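Local structure of GCN5-related N-acetyltransferase (Brucella melitensis biovar Abortus 2308, 3TCV) at residues V103-A116 with I127-S139. The protein is probably an acetyltransferase of the GNAT family, which would move an acetyl group from acetyl-CoA to an amine, perhaps a protein N-terminus. Residues are numbered along the deposited sequence; the frame is centred on the assembly and turned at random. Where two conformers were deposited one is given.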
# COMPACT_ATOMS: atom_id res chain seq x y z
N VAL B 103 7.73 5.81 23.85
CA VAL B 103 8.34 4.57 24.32
C VAL B 103 9.22 4.96 25.51
O VAL B 103 10.23 5.65 25.35
CB VAL B 103 9.19 3.89 23.23
CG1 VAL B 103 9.73 2.55 23.72
CG2 VAL B 103 8.38 3.70 21.95
N ILE B 104 8.81 4.51 26.70
CA ILE B 104 9.48 4.87 27.95
C ILE B 104 10.38 3.74 28.45
O ILE B 104 9.93 2.64 28.67
CB ILE B 104 8.46 5.25 29.04
CG1 ILE B 104 7.74 6.56 28.68
CG2 ILE B 104 9.16 5.45 30.38
CD1 ILE B 104 6.24 6.47 28.53
N ASP B 105 11.65 4.03 28.61
CA ASP B 105 12.59 3.06 29.15
C ASP B 105 12.37 2.97 30.66
O ASP B 105 12.57 3.96 31.38
CB ASP B 105 14.02 3.50 28.86
CG ASP B 105 15.06 2.63 29.55
OD1 ASP B 105 15.08 1.40 29.30
OD2 ASP B 105 15.87 3.19 30.33
N LYS B 106 11.95 1.80 31.13
CA LYS B 106 11.54 1.67 32.53
C LYS B 106 12.71 1.81 33.48
O LYS B 106 12.56 2.40 34.55
CB LYS B 106 10.80 0.37 32.79
CG LYS B 106 9.36 0.41 32.28
CD LYS B 106 8.63 -0.90 32.51
CE LYS B 106 8.56 -1.25 33.98
NZ LYS B 106 7.59 -2.33 34.23
N ALA B 107 13.88 1.31 33.08
CA ALA B 107 15.07 1.37 33.93
C ALA B 107 15.41 2.80 34.32
O ALA B 107 15.73 3.07 35.48
CB ALA B 107 16.26 0.70 33.24
N SER B 108 15.35 3.73 33.37
CA SER B 108 15.62 5.15 33.62
C SER B 108 14.38 5.97 33.93
O SER B 108 14.48 7.08 34.46
CB SER B 108 16.33 5.76 32.42
OG SER B 108 15.52 5.67 31.26
N GLY B 109 13.21 5.45 33.59
CA GLY B 109 11.98 6.22 33.64
C GLY B 109 11.82 7.29 32.55
O GLY B 109 10.84 8.03 32.57
N LYS B 110 12.76 7.35 31.61
CA LYS B 110 12.81 8.41 30.59
C LYS B 110 12.16 7.97 29.28
O LYS B 110 12.25 6.81 28.90
CB LYS B 110 14.25 8.80 30.25
CG LYS B 110 15.16 9.21 31.41
CD LYS B 110 14.71 10.47 32.08
CE LYS B 110 15.73 10.91 33.13
NZ LYS B 110 15.10 11.86 34.09
N VAL B 111 11.56 8.92 28.58
CA VAL B 111 11.11 8.67 27.21
C VAL B 111 12.36 8.40 26.38
O VAL B 111 13.34 9.15 26.45
CB VAL B 111 10.32 9.86 26.64
CG1 VAL B 111 10.00 9.64 25.16
CG2 VAL B 111 9.07 10.14 27.49
N ALA B 112 12.34 7.30 25.66
CA ALA B 112 13.52 6.86 24.90
C ALA B 112 13.30 6.91 23.39
O ALA B 112 14.25 6.81 22.63
CB ALA B 112 13.90 5.45 25.32
N GLY B 113 12.06 7.08 22.98
CA GLY B 113 11.73 7.11 21.56
C GLY B 113 10.26 7.18 21.34
O GLY B 113 9.48 7.51 22.26
N ARG B 114 9.84 6.84 20.14
CA ARG B 114 8.42 6.86 19.81
C ARG B 114 8.15 5.88 18.67
O ARG B 114 9.08 5.47 17.98
CB ARG B 114 7.94 8.29 19.48
CG ARG B 114 8.86 9.12 18.60
CD ARG B 114 8.79 8.81 17.11
NE ARG B 114 9.52 9.79 16.30
CZ ARG B 114 9.55 9.84 14.97
NH1 ARG B 114 8.92 8.93 14.25
NH2 ARG B 114 10.19 10.82 14.35
N GLN B 115 6.89 5.49 18.51
CA GLN B 115 6.47 4.57 17.45
C GLN B 115 4.96 4.71 17.25
O GLN B 115 4.30 5.33 18.07
CB GLN B 115 6.82 3.11 17.84
CG GLN B 115 6.15 2.60 19.10
CD GLN B 115 6.64 1.22 19.54
OE1 GLN B 115 7.84 0.96 19.54
NE2 GLN B 115 5.71 0.34 19.94
N ALA B 116 4.43 4.12 16.18
CA ALA B 116 3.01 4.29 15.88
C ALA B 116 2.40 3.07 15.23
O ALA B 116 3.09 2.30 14.55
CB ALA B 116 2.82 5.52 14.98
N ILE B 127 -2.85 -3.67 9.67
CA ILE B 127 -2.28 -2.52 10.34
C ILE B 127 -0.77 -2.60 10.26
O ILE B 127 -0.23 -3.67 10.00
CB ILE B 127 -2.76 -2.49 11.80
CG1 ILE B 127 -2.52 -1.14 12.44
CG2 ILE B 127 -2.15 -3.63 12.61
CD1 ILE B 127 -3.36 -0.96 13.70
N GLU B 128 -0.12 -1.45 10.43
CA GLU B 128 1.36 -1.35 10.35
C GLU B 128 1.95 -0.80 11.65
O GLU B 128 1.36 0.09 12.28
CB GLU B 128 1.78 -0.49 9.14
CG GLU B 128 3.26 -0.12 9.08
CD GLU B 128 3.64 0.90 8.00
OE1 GLU B 128 2.99 0.97 6.94
OE2 GLU B 128 4.60 1.64 8.24
N ILE B 129 3.09 -1.35 12.04
CA ILE B 129 3.95 -0.69 13.04
C ILE B 129 4.96 0.15 12.26
O ILE B 129 5.72 -0.38 11.50
CB ILE B 129 4.67 -1.66 14.02
CG1 ILE B 129 5.58 -0.83 14.94
CG2 ILE B 129 5.44 -2.79 13.28
CD1 ILE B 129 6.17 -1.58 16.11
N GLY B 130 4.94 1.47 12.45
CA GLY B 130 5.88 2.34 11.75
C GLY B 130 6.18 3.59 12.55
O GLY B 130 5.93 3.65 13.76
N SER B 131 6.74 4.57 11.85
CA SER B 131 7.15 5.82 12.48
C SER B 131 8.08 5.52 13.68
O SER B 131 7.98 6.19 14.69
CB SER B 131 5.92 6.61 12.96
OG SER B 131 4.94 6.77 11.94
N ILE B 132 8.92 4.52 13.56
CA ILE B 132 9.75 4.07 14.70
C ILE B 132 11.00 4.92 14.87
O ILE B 132 11.80 5.07 13.95
CB ILE B 132 10.19 2.59 14.51
CG1 ILE B 132 8.96 1.67 14.52
CG2 ILE B 132 11.21 2.19 15.59
CD1 ILE B 132 9.28 0.23 14.14
N TYR B 133 11.18 5.48 16.07
CA TYR B 133 12.46 6.01 16.48
C TYR B 133 12.76 5.46 17.86
O TYR B 133 12.09 5.84 18.83
CB TYR B 133 12.50 7.55 16.52
CG TYR B 133 13.77 8.04 17.15
CD1 TYR B 133 15.01 7.67 16.63
CD2 TYR B 133 13.77 8.84 18.28
CE1 TYR B 133 16.20 8.07 17.22
CE2 TYR B 133 14.97 9.25 18.88
CZ TYR B 133 16.17 8.87 18.34
OH TYR B 133 17.39 9.26 18.89
N TRP B 134 13.75 4.57 17.93
CA TRP B 134 14.23 4.00 19.18
C TRP B 134 15.62 4.51 19.43
O TRP B 134 16.58 4.10 18.79
CB TRP B 134 14.20 2.48 19.12
CG TRP B 134 12.83 1.86 19.01
CD1 TRP B 134 11.63 2.34 19.50
CD2 TRP B 134 12.52 0.57 18.39
NE1 TRP B 134 10.61 1.47 19.20
CE2 TRP B 134 11.08 0.38 18.56
CE3 TRP B 134 13.26 -0.39 17.71
CZ2 TRP B 134 10.44 -0.72 18.04
CZ3 TRP B 134 12.59 -1.50 17.20
CH2 TRP B 134 11.21 -1.66 17.36
N GLY B 135 15.73 5.45 20.37
CA GLY B 135 16.99 6.10 20.66
C GLY B 135 17.94 5.25 21.48
O GLY B 135 17.67 4.09 21.81
N PRO B 136 19.09 5.84 21.80
CA PRO B 136 20.19 5.10 22.42
C PRO B 136 19.87 4.45 23.77
O PRO B 136 20.49 3.44 24.10
CB PRO B 136 21.29 6.15 22.56
CG PRO B 136 20.64 7.47 22.43
CD PRO B 136 19.37 7.28 21.66
N LEU B 137 18.89 4.95 24.51
CA LEU B 137 18.54 4.32 25.77
C LEU B 137 18.01 2.92 25.57
O LEU B 137 18.14 2.08 26.46
CB LEU B 137 17.52 5.14 26.55
CG LEU B 137 17.91 6.48 27.15
CD1 LEU B 137 16.68 7.08 27.82
CD2 LEU B 137 19.05 6.33 28.15
N ILE B 138 17.40 2.64 24.41
CA ILE B 138 16.76 1.35 24.20
C ILE B 138 17.21 0.61 22.95
O ILE B 138 16.89 -0.56 22.82
CB ILE B 138 15.22 1.48 24.16
CG1 ILE B 138 14.75 2.36 22.98
CG2 ILE B 138 14.73 2.04 25.48
CD1 ILE B 138 13.24 2.44 22.84
N SER B 139 17.91 1.28 22.03
CA SER B 139 18.27 0.69 20.74
C SER B 139 19.13 -0.55 20.98
O SER B 139 20.09 -0.49 21.74
CB SER B 139 19.04 1.69 19.88
OG SER B 139 19.11 1.19 18.56
O HOH W 1 16.99 -0.04 27.98
O HOH W 2 16.83 7.03 23.83
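A beta bulge sets two residues, Ser131 and Ile132, against the single Gln115, so that the register shifts by one between the pairs Arg114-Tyr133 and Ala116-Gly130 in the central antiparallel hairpin of this GNAT fold. Positive phi at Ser131 turns the corner, and its carbonyl meets no backbone N-H of the facing strand but lies 3.5 Å from Gln115 CA, a CA-H...O contact, and accepts a side-chain bond: Arg114 NH1 reaches Ser131 O at 2.9 Å, from well above the carbonyl plane. A bend at chi2 (79°) folds the arginine back, bringing one guanidinium face over Tyr133 CB, while NH2 makes a salt bridge with Glu76. Glycine suits position 113, where a CB would collide with Tyr133 O. Where strand 126-134 ends, the small side chain of Ala112 lets the turn after Trp134 close in: Ile138 CG2 packs 3.5 Å from Ala112 CB, and Ile138 CD1 meets Val103 CG1. One water bridges Asp105 OD1 and Leu137 O. Gln115, on the other face of the sheet from Arg114, is held at both ends of its amide, NE2 donating to Ala147 O of helix 142-158 and OE1 receiving Trp134 NE1 at 2.8 Å, in the indole plane.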